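Local coordinates for protein serine-threonine phosphatase 2C (Toxoplasma gondii, PDB 2I44) that probably removes phosphate from phosphoserine and phosphothreonine in proteins, as a metal-dependent phosphatase of the PP2C family, and binds calcium ions in this crystal, at residues H258-L263 / I280-R285; Q111-M116 / F149-H154; P7-V12 / L74-L79. All coordinates share one frame; numbering follows the deposited sequence.

The three contacts cut through the PP2C sandwich, in which two antiparallel beta sheets lie between layers of helices. Contact 1 packs helix 274-286 on the outer face of one sheet; contact 2 packs helix 98-130 on the outer face of the other, the centres about 22 Å apart. Between the sheets they touch directly, Met261 CE lying 3.4 Å from Val150 CG1. Contact 3 sits beside contact 2, centre to centre about 14 Å, where the selenium, SE, of Met116 comes within 3.7 Å of Leu79 CB. Contacts 1 and 3 do not touch, their nearest atoms about 10 Å apart. All lie away from the two calcium ions, one bound by Asp60 and Gly61, the other by Asp60, Asp266 and Asp311.

Contact 1: H258-L263 / I280-R285; sequences HRVMIL and IAMQAR
Met282, modelled as selenomethionine, is bent at chi2 (-60°) and again at chi3, which curls its selenium and methyl from helix 280-285 toward Arg259 and Val260; Arg259, with CG anti to its carbonyl carbon, lays CB, CG and CD beside that methyl. Met282 CE lies 3.7 Å from Arg259 CB and stays close to CG and CD, so the aliphatic part of the arginine is what it crosses. The selenium rests 3.8 Å from Val260 CG1, the two side chains passing in opposite directions. Further along the strand, Ile262 sends CD1 to within 3.9 Å of Ala281 CB, a small residue at the place where the isoleucine reaches the helix. The axes of segments 258-263 and 280-285 run at 115°, 9.7 Å apart at closest approach. A water links the polar margin: it donates to Arg259 O at 2.7 Å and accepts a weak bond from Arg285 NH1. The guanidinium groups are tied separately, Arg259 to Glu165 and the carbonyl of Pro256, Arg285 to Asp23. Arg259 and Val260 both face Gly163 in a classic beta bulge, which lets these consecutive side chains point toward the same helix. In the PP2C sandwich, strand 258-264 runs between strands 159-166 and 313-320; Phe319 of the latter also touches Val260, Met282 and Arg285, while Leu295 of helix 291-305 packs against Ile262.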
loop_
_atom_site.group_PDB
_atom_site.type_symbol
_atom_site.label_atom_id
_atom_site.label_comp_id
_atom_site.label_asym_id
_atom_site.label_seq_id
_atom_site.Cartn_x
_atom_site.Cartn_y
_atom_site.Cartn_z
ATOM N N HIS A 258 12.617 14.255 -8.893
ATOM C CA HIS A 258 12.107 13.204 -8.018
ATOM C C HIS A 258 13.274 12.358 -7.514
ATOM O O HIS A 258 13.999 11.737 -8.296
ATOM C CB HIS A 258 11.066 12.365 -8.763
ATOM C CG HIS A 258 9.729 13.033 -8.856
ATOM N ND1 HIS A 258 8.663 12.680 -8.055
ATOM C CD2 HIS A 258 9.315 14.096 -9.583
ATOM C CE1 HIS A 258 7.652 13.499 -8.282
ATOM N NE2 HIS A 258 8.022 14.368 -9.204
ATOM N N ARG A 259 13.452 12.347 -6.196
ATOM C CA ARG A 259 14.566 11.640 -5.578
ATOM C C ARG A 259 14.251 10.316 -4.903
ATOM O O ARG A 259 14.994 9.345 -5.053
ATOM C CB ARG A 259 15.234 12.553 -4.549
ATOM C CG ARG A 259 15.844 13.810 -5.130
ATOM C CD ARG A 259 17.255 13.561 -5.638
ATOM N NE ARG A 259 17.783 14.737 -6.327
ATOM C CZ ARG A 259 17.416 15.124 -7.547
ATOM N NH1 ARG A 259 16.516 14.422 -8.230
ATOM N NH2 ARG A 259 17.942 16.222 -8.081
ATOM N N VAL A 260 13.162 10.262 -4.150
ATOM C CA VAL A 260 12.859 9.029 -3.451
ATOM C C VAL A 260 11.383 8.831 -3.129
ATOM O O VAL A 260 10.650 9.779 -2.863
ATOM C CB VAL A 260 13.688 8.959 -2.147
ATOM C CG1 VAL A 260 13.405 10.191 -1.291
ATOM C CG2 VAL A 260 13.381 7.681 -1.386
HETATM N N MSE A 261 10.955 7.578 -3.186
HETATM C CA MSE A 261 9.585 7.211 -2.875
HETATM C C MSE A 261 9.693 6.201 -1.744
HETATM O O MSE A 261 10.568 5.329 -1.765
HETATM C CB MSE A 261 8.911 6.591 -4.106
HETATM C CG MSE A 261 7.481 6.118 -3.877
HETATM SE SE MSE A 261 6.644 5.489 -5.522
HETATM C CE MSE A 261 5.423 6.954 -5.799
ATOM N N ILE A 262 8.823 6.328 -0.749
ATOM C CA ILE A 262 8.847 5.423 0.392
ATOM C C ILE A 262 7.473 4.819 0.634
ATOM O O ILE A 262 6.510 5.535 0.918
ATOM C CB ILE A 262 9.285 6.158 1.688
ATOM C CG1 ILE A 262 10.682 6.757 1.509
ATOM C CG2 ILE A 262 9.264 5.191 2.871
ATOM C CD1 ILE A 262 11.153 7.573 2.700
ATOM N N LEU A 263 7.381 3.502 0.504
ATOM C CA LEU A 263 6.126 2.815 0.764
ATOM C C LEU A 263 6.304 2.196 2.145
ATOM O O LEU A 263 7.299 1.513 2.396
ATOM C CB LEU A 263 5.859 1.723 -0.280
ATOM C CG LEU A 263 5.678 2.157 -1.742
ATOM C CD1 LEU A 263 7.034 2.324 -2.407
ATOM C CD2 LEU A 263 4.853 1.114 -2.498
ATOM N N ILE A 280 15.775 10.763 6.758
ATOM C CA ILE A 280 16.466 9.580 7.257
ATOM C C ILE A 280 16.910 8.690 6.099
ATOM O O ILE A 280 18.045 8.216 6.070
ATOM C CB ILE A 280 15.559 8.761 8.201
ATOM C CG1 ILE A 280 15.253 9.573 9.463
ATOM C CG2 ILE A 280 16.236 7.442 8.579
ATOM C CD1 ILE A 280 14.299 8.886 10.413
ATOM N N ALA A 281 16.007 8.468 5.147
ATOM C CA ALA A 281 16.296 7.639 3.984
ATOM C C ALA A 281 17.360 8.286 3.091
ATOM O O ALA A 281 18.260 7.608 2.610
ATOM C CB ALA A 281 15.018 7.399 3.183
HETATM N N MSE A 282 17.247 9.593 2.869
HETATM C CA MSE A 282 18.204 10.315 2.032
HETATM C C MSE A 282 19.599 10.284 2.645
HETATM O O MSE A 282 20.600 10.115 1.947
HETATM C CB MSE A 282 17.767 11.769 1.848
HETATM C CG MSE A 282 16.608 11.962 0.886
HETATM SE SE MSE A 282 17.031 11.338 -0.886
HETATM C CE MSE A 282 17.482 13.048 -1.715
ATOM N N GLN A 283 19.662 10.450 3.960
ATOM C CA GLN A 283 20.943 10.433 4.642
ATOM C C GLN A 283 21.568 9.048 4.614
ATOM O O GLN A 283 22.763 8.915 4.360
ATOM C CB GLN A 283 20.805 10.900 6.091
ATOM C CG GLN A 283 22.071 10.648 6.906
ATOM C CD GLN A 283 22.242 11.618 8.057
ATOM O OE1 GLN A 283 22.283 12.834 7.854
ATOM N NE2 GLN A 283 22.355 11.086 9.273
ATOM N N ALA A 284 20.765 8.020 4.873
ATOM C CA ALA A 284 21.275 6.656 4.875
ATOM C C ALA A 284 21.972 6.357 3.553
ATOM O O ALA A 284 23.099 5.855 3.526
ATOM C CB ALA A 284 20.141 5.669 5.102
ATOM N N ARG A 285 21.300 6.677 2.455
ATOM C CA ARG A 285 21.859 6.432 1.138
ATOM C C ARG A 285 23.184 7.177 0.999
ATOM O O ARG A 285 24.205 6.601 0.616
ATOM C CB ARG A 285 20.890 6.912 0.067
ATOM C CG ARG A 285 21.236 6.419 -1.317
ATOM C CD ARG A 285 20.487 7.197 -2.372
ATOM N NE ARG A 285 20.661 6.598 -3.687
ATOM C CZ ARG A 285 20.327 7.198 -4.822
ATOM N NH1 ARG A 285 19.804 8.418 -4.799
ATOM N NH2 ARG A 285 20.518 6.578 -5.982
HETATM O O HOH W 1 17.443 9.199 -6.227
#

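Contact 2: Q111-M116 / F149-H154; sequences QAVDDM and FVAVGH
Val113 lies over Ala151 and Gly153, setting one methyl against each of these two residues of strand 149-155. This is helix-on-sheet packing in the PP2C beta sandwich: the long helix 98-130 covers the outer face of an antiparallel sheet. With CG1 anti to the backbone N (chi1 172°), the valine fork spreads along the strand. Its CG2 meets the methyl of Ala151, CG2 to CB 3.8 Å, while Gly153 presents its bare CA to the other branch, Val113 CG1 standing 4.2 Å from Gly153 CA. Where Gly153 lacks a side chain the helix comes close, and the CA atoms of Val113 and Gly153 are 6.8 Å apart. All three touching residues are buried, and the contact between them is wholly apolar. Val152 and His154 alternate with them and turn away from the helix; the His154 ring stacks on His179, and its NE2 is bonded to the carbonyl of Val177. Next to strand 149-155 runs strand 137-146, whose Val144 also touches Val113 and whose Thr142 meets Met116. On the helix itself, one turn is bridged by side chains: Gln111 NE2 donates to Asp115 OD1 over 2.8 Å, at an N-H...O angle of 136°. Asp115 OD1 lies almost in the amide plane of Gln111, whereas the donor stands above the carboxylate plane, 42° out of it.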
loop_
_atom_site.group_PDB
_atom_site.type_symbol
_atom_site.label_atom_id
_atom_site.label_comp_id
_atom_site.label_asym_id
_atom_site.label_seq_id
_atom_site.Cartn_x
_atom_site.Cartn_y
_atom_site.Cartn_z
ATOM N N GLN A 111 -6.678 3.017 -14.946
ATOM C CA GLN A 111 -7.653 1.952 -15.139
ATOM C C GLN A 111 -7.110 0.566 -14.792
ATOM O O GLN A 111 -7.819 -0.259 -14.213
ATOM C CB GLN A 111 -8.148 1.961 -16.590
ATOM C CG GLN A 111 -9.210 0.923 -16.887
ATOM C CD GLN A 111 -10.479 1.153 -16.092
ATOM O OE1 GLN A 111 -11.080 2.230 -16.160
ATOM N NE2 GLN A 111 -10.896 0.145 -15.335
ATOM N N ALA A 112 -5.858 0.300 -15.148
ATOM C CA ALA A 112 -5.263 -1.002 -14.858
ATOM C C ALA A 112 -5.117 -1.224 -13.352
ATOM O O ALA A 112 -5.363 -2.320 -12.849
ATOM C CB ALA A 112 -3.897 -1.122 -15.540
ATOM N N VAL A 113 -4.698 -0.188 -12.637
ATOM C CA VAL A 113 -4.525 -0.298 -11.192
ATOM C C VAL A 113 -5.895 -0.516 -10.565
ATOM O O VAL A 113 -6.048 -1.303 -9.638
ATOM C CB VAL A 113 -3.859 0.972 -10.615
ATOM C CG1 VAL A 113 -3.860 0.938 -9.089
ATOM C CG2 VAL A 113 -2.428 1.067 -11.125
ATOM N N ASP A 114 -6.897 0.171 -11.097
ATOM C CA ASP A 114 -8.246 0.026 -10.582
ATOM C C ASP A 114 -8.705 -1.421 -10.758
ATOM O O ASP A 114 -9.269 -2.021 -9.838
ATOM C CB ASP A 114 -9.207 0.965 -11.313
ATOM C CG ASP A 114 -10.499 1.166 -10.549
ATOM O OD1 ASP A 114 -10.462 1.860 -9.514
ATOM O OD2 ASP A 114 -11.544 0.621 -10.965
ATOM N N ASP A 115 -8.464 -1.972 -11.946
ATOM C CA ASP A 115 -8.841 -3.353 -12.247
ATOM C C ASP A 115 -8.111 -4.318 -11.326
ATOM O O ASP A 115 -8.689 -5.291 -10.845
ATOM C CB ASP A 115 -8.499 -3.698 -13.696
ATOM C CG ASP A 115 -9.473 -3.097 -14.682
ATOM O OD1 ASP A 115 -10.412 -2.407 -14.240
ATOM O OD2 ASP A 115 -9.299 -3.314 -15.905
HETATM N N MSE A 116 -6.833 -4.043 -11.094
HETATM C CA MSE A 116 -6.021 -4.886 -10.224
HETATM C C MSE A 116 -6.620 -4.999 -8.823
HETATM O O MSE A 116 -6.801 -6.099 -8.294
HETATM C CB MSE A 116 -4.604 -4.318 -10.118
HETATM C CG MSE A 116 -3.717 -5.051 -9.118
HETATM SE SE MSE A 116 -1.974 -4.196 -8.853
HETATM C CE MSE A 116 -2.480 -2.917 -7.505
ATOM N N PHE A 149 6.218 7.215 -15.529
ATOM C CA PHE A 149 5.006 7.476 -14.764
ATOM C C PHE A 149 4.880 6.508 -13.602
ATOM O O PHE A 149 5.275 5.345 -13.700
ATOM C CB PHE A 149 3.766 7.335 -15.648
ATOM C CG PHE A 149 3.589 8.454 -16.631
ATOM C CD1 PHE A 149 3.170 9.710 -16.206
ATOM C CD2 PHE A 149 3.857 8.257 -17.983
ATOM C CE1 PHE A 149 3.023 10.759 -17.112
ATOM C CE2 PHE A 149 3.714 9.297 -18.902
ATOM C CZ PHE A 149 3.297 10.553 -18.467
ATOM N N VAL A 150 4.337 7.000 -12.495
ATOM C CA VAL A 150 4.117 6.164 -11.332
ATOM C C VAL A 150 2.641 6.248 -10.994
ATOM O O VAL A 150 2.128 7.318 -10.661
ATOM C CB VAL A 150 4.945 6.619 -10.118
ATOM C CG1 VAL A 150 4.604 5.756 -8.906
ATOM C CG2 VAL A 150 6.418 6.497 -10.436
ATOM N N ALA A 151 1.964 5.112 -11.119
ATOM C CA ALA A 151 0.548 5.021 -10.819
ATOM C C ALA A 151 0.408 4.559 -9.375
ATOM O O ALA A 151 0.617 3.382 -9.071
ATOM C CB ALA A 151 -0.121 4.024 -11.761
ATOM N N VAL A 152 0.066 5.489 -8.492
ATOM C CA VAL A 152 -0.103 5.183 -7.082
ATOM C C VAL A 152 -1.540 4.771 -6.765
ATOM O O VAL A 152 -2.500 5.424 -7.183
ATOM C CB VAL A 152 0.257 6.404 -6.186
ATOM C CG1 VAL A 152 -0.024 6.084 -4.730
ATOM C CG2 VAL A 152 1.718 6.769 -6.354
ATOM N N GLY A 153 -1.674 3.681 -6.024
ATOM C CA GLY A 153 -2.985 3.213 -5.625
ATOM C C GLY A 153 -2.914 2.808 -4.167
ATOM O O GLY A 153 -1.834 2.461 -3.675
ATOM N N HIS A 154 -4.036 2.874 -3.457
ATOM C CA HIS A 154 -4.046 2.455 -2.063
ATOM C C HIS A 154 -5.425 2.219 -1.478
ATOM O O HIS A 154 -6.439 2.699 -1.982
ATOM C CB HIS A 154 -3.282 3.450 -1.168
ATOM C CG HIS A 154 -4.135 4.533 -0.579
ATOM N ND1 HIS A 154 -4.592 5.605 -1.313
ATOM C CD2 HIS A 154 -4.585 4.723 0.685
ATOM C CE1 HIS A 154 -5.282 6.412 -0.528
ATOM N NE2 HIS A 154 -5.293 5.901 0.689
#

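Contact 3: P7-V12 / L74-L79; sequences PPTIHV and LVVPQL
Residues 7-12 form an extended coil without regular secondary structure, running past segment 74-79 of helix 66-80, with Pro7 CA and Val76 CA the nearest pair at 8.1 Å. In the PP2C fold this joins the N-terminal arm to that helix. The helix is kinked here, since the backbone N atoms of Val76 and Pro77 make no bond to the preceding turn; the proline nitrogen has no hydrogen to give. Val76 is the buried centre of the contact and takes a partner on each of its methyls. Its CG2 and the methyl of Thr9 reach toward each other, tip to tip, CG2 to CG2 3.9 Å. The other branch, CG1, is 4.3 Å from CD of the Pro7 ring, a looser touch. Val6 and Leu46 close further around the valine, while Thr41 and Cys43 of strand 38-43 touch Thr9. The threonine holds OG1 between its backbone N and carbonyl carbon (chi1 52°), which leaves the methyl for the helix and the hydroxyl for His11. His11 ND1 is hydrogen-bonded to the carbonyl of Phe40, and NE2 gives a weak, bent bond to Thr9 OG1, 3.0 Å long with an N-H...O angle of 123°.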
loop_
_atom_site.group_PDB
_atom_site.type_symbol
_atom_site.label_atom_id
_atom_site.label_comp_id
_atom_site.label_asym_id
_atom_site.label_seq_id
_atom_site.Cartn_x
_atom_site.Cartn_y
_atom_site.Cartn_z
ATOM N N PRO A 7 5.950 -12.205 -14.133
ATOM C CA PRO A 7 7.347 -11.814 -13.909
ATOM C C PRO A 7 7.771 -12.085 -12.466
ATOM O O PRO A 7 6.962 -11.986 -11.538
ATOM C CB PRO A 7 7.346 -10.322 -14.225
ATOM C CG PRO A 7 6.194 -10.171 -15.182
ATOM C CD PRO A 7 5.148 -11.049 -14.561
ATOM N N PRO A 8 9.046 -12.434 -12.259
ATOM C CA PRO A 8 9.537 -12.712 -10.909
ATOM C C PRO A 8 9.268 -11.571 -9.927
ATOM O O PRO A 8 9.396 -10.396 -10.274
ATOM C CB PRO A 8 11.031 -12.967 -11.130
ATOM C CG PRO A 8 11.334 -12.193 -12.380
ATOM C CD PRO A 8 10.142 -12.486 -13.239
ATOM N N THR A 9 8.876 -11.930 -8.708
ATOM C CA THR A 9 8.592 -10.953 -7.669
ATOM C C THR A 9 9.412 -11.242 -6.418
ATOM O O THR A 9 9.846 -12.372 -6.189
ATOM C CB THR A 9 7.083 -10.941 -7.286
ATOM O OG1 THR A 9 6.649 -12.270 -6.973
ATOM C CG2 THR A 9 6.243 -10.392 -8.426
ATOM N N ILE A 10 9.625 -10.210 -5.611
ATOM C CA ILE A 10 10.379 -10.358 -4.380
ATOM C C ILE A 10 9.458 -10.153 -3.181
ATOM O O ILE A 10 8.619 -9.249 -3.179
ATOM C CB ILE A 10 11.553 -9.357 -4.345
ATOM C CG1 ILE A 10 12.523 -9.693 -5.484
ATOM C CG2 ILE A 10 12.266 -9.422 -2.994
ATOM C CD1 ILE A 10 13.588 -8.652 -5.743
ATOM N N HIS A 11 9.610 -11.001 -2.168
ATOM C CA HIS A 11 8.779 -10.921 -0.971
ATOM C C HIS A 11 9.585 -11.082 0.316
ATOM O O HIS A 11 9.025 -11.356 1.377
ATOM C CB HIS A 11 7.691 -11.991 -1.019
ATOM C CG HIS A 11 6.823 -11.919 -2.236
ATOM N ND1 HIS A 11 5.895 -10.919 -2.432
ATOM C CD2 HIS A 11 6.739 -12.727 -3.319
ATOM C CE1 HIS A 11 5.277 -11.117 -3.582
ATOM N NE2 HIS A 11 5.770 -12.207 -4.140
ATOM N N VAL A 12 10.895 -10.902 0.224
ATOM C CA VAL A 12 11.768 -11.026 1.387
ATOM C C VAL A 12 12.578 -9.753 1.508
ATOM O O VAL A 12 12.689 -9.004 0.543
ATOM C CB VAL A 12 12.756 -12.215 1.239
ATOM C CG1 VAL A 12 12.002 -13.527 1.244
ATOM C CG2 VAL A 12 13.568 -12.065 -0.054
ATOM N N LEU A 74 -1.270 -11.952 -5.378
ATOM C CA LEU A 74 -2.354 -11.775 -6.334
ATOM C C LEU A 74 -2.288 -10.492 -7.155
ATOM O O LEU A 74 -2.795 -10.444 -8.276
ATOM C CB LEU A 74 -3.702 -11.818 -5.609
ATOM C CG LEU A 74 -4.045 -13.075 -4.803
ATOM C CD1 LEU A 74 -5.416 -12.896 -4.142
ATOM C CD2 LEU A 74 -4.046 -14.299 -5.717
ATOM N N VAL A 75 -1.670 -9.453 -6.602
ATOM C CA VAL A 75 -1.598 -8.167 -7.288
ATOM C C VAL A 75 -0.893 -8.124 -8.639
ATOM O O VAL A 75 -1.437 -7.571 -9.591
ATOM C CB VAL A 75 -0.982 -7.070 -6.373
ATOM C CG1 VAL A 75 -1.945 -6.757 -5.237
ATOM C CG2 VAL A 75 0.354 -7.530 -5.816
ATOM N N VAL A 76 0.304 -8.690 -8.747
ATOM C CA VAL A 76 0.986 -8.646 -10.032
ATOM C C VAL A 76 0.237 -9.476 -11.085
ATOM O O VAL A 76 -0.018 -8.992 -12.194
ATOM C CB VAL A 76 2.469 -9.084 -9.900
ATOM C CG1 VAL A 76 3.111 -9.211 -11.269
ATOM C CG2 VAL A 76 3.231 -8.037 -9.093
ATOM N N PRO A 77 -0.150 -10.720 -10.752
ATOM C CA PRO A 77 -0.873 -11.521 -11.749
ATOM C C PRO A 77 -2.168 -10.838 -12.205
ATOM O O PRO A 77 -2.464 -10.781 -13.402
ATOM C CB PRO A 77 -1.130 -12.832 -11.014
ATOM C CG PRO A 77 0.075 -12.939 -10.123
ATOM C CD PRO A 77 0.184 -11.537 -9.572
ATOM N N GLN A 78 -2.935 -10.310 -11.258
ATOM C CA GLN A 78 -4.180 -9.636 -11.603
ATOM C C GLN A 78 -3.918 -8.371 -12.418
ATOM O O GLN A 78 -4.663 -8.050 -13.345
ATOM C CB GLN A 78 -4.963 -9.273 -10.337
ATOM C CG GLN A 78 -5.658 -10.446 -9.658
ATOM C CD GLN A 78 -6.749 -11.071 -10.521
ATOM O OE1 GLN A 78 -7.184 -10.491 -11.515
ATOM N NE2 GLN A 78 -7.206 -12.255 -10.131
ATOM N N LEU A 79 -2.856 -7.650 -12.069
ATOM C CA LEU A 79 -2.518 -6.421 -12.776
ATOM C C LEU A 79 -2.278 -6.669 -14.259
ATOM O O LEU A 79 -2.927 -6.061 -15.109
ATOM C CB LEU A 79 -1.265 -5.778 -12.171
ATOM C CG LEU A 79 -0.682 -4.598 -12.955
ATOM C CD1 LEU A 79 -1.686 -3.452 -12.977
ATOM C CD2 LEU A 79 0.618 -4.142 -12.314
#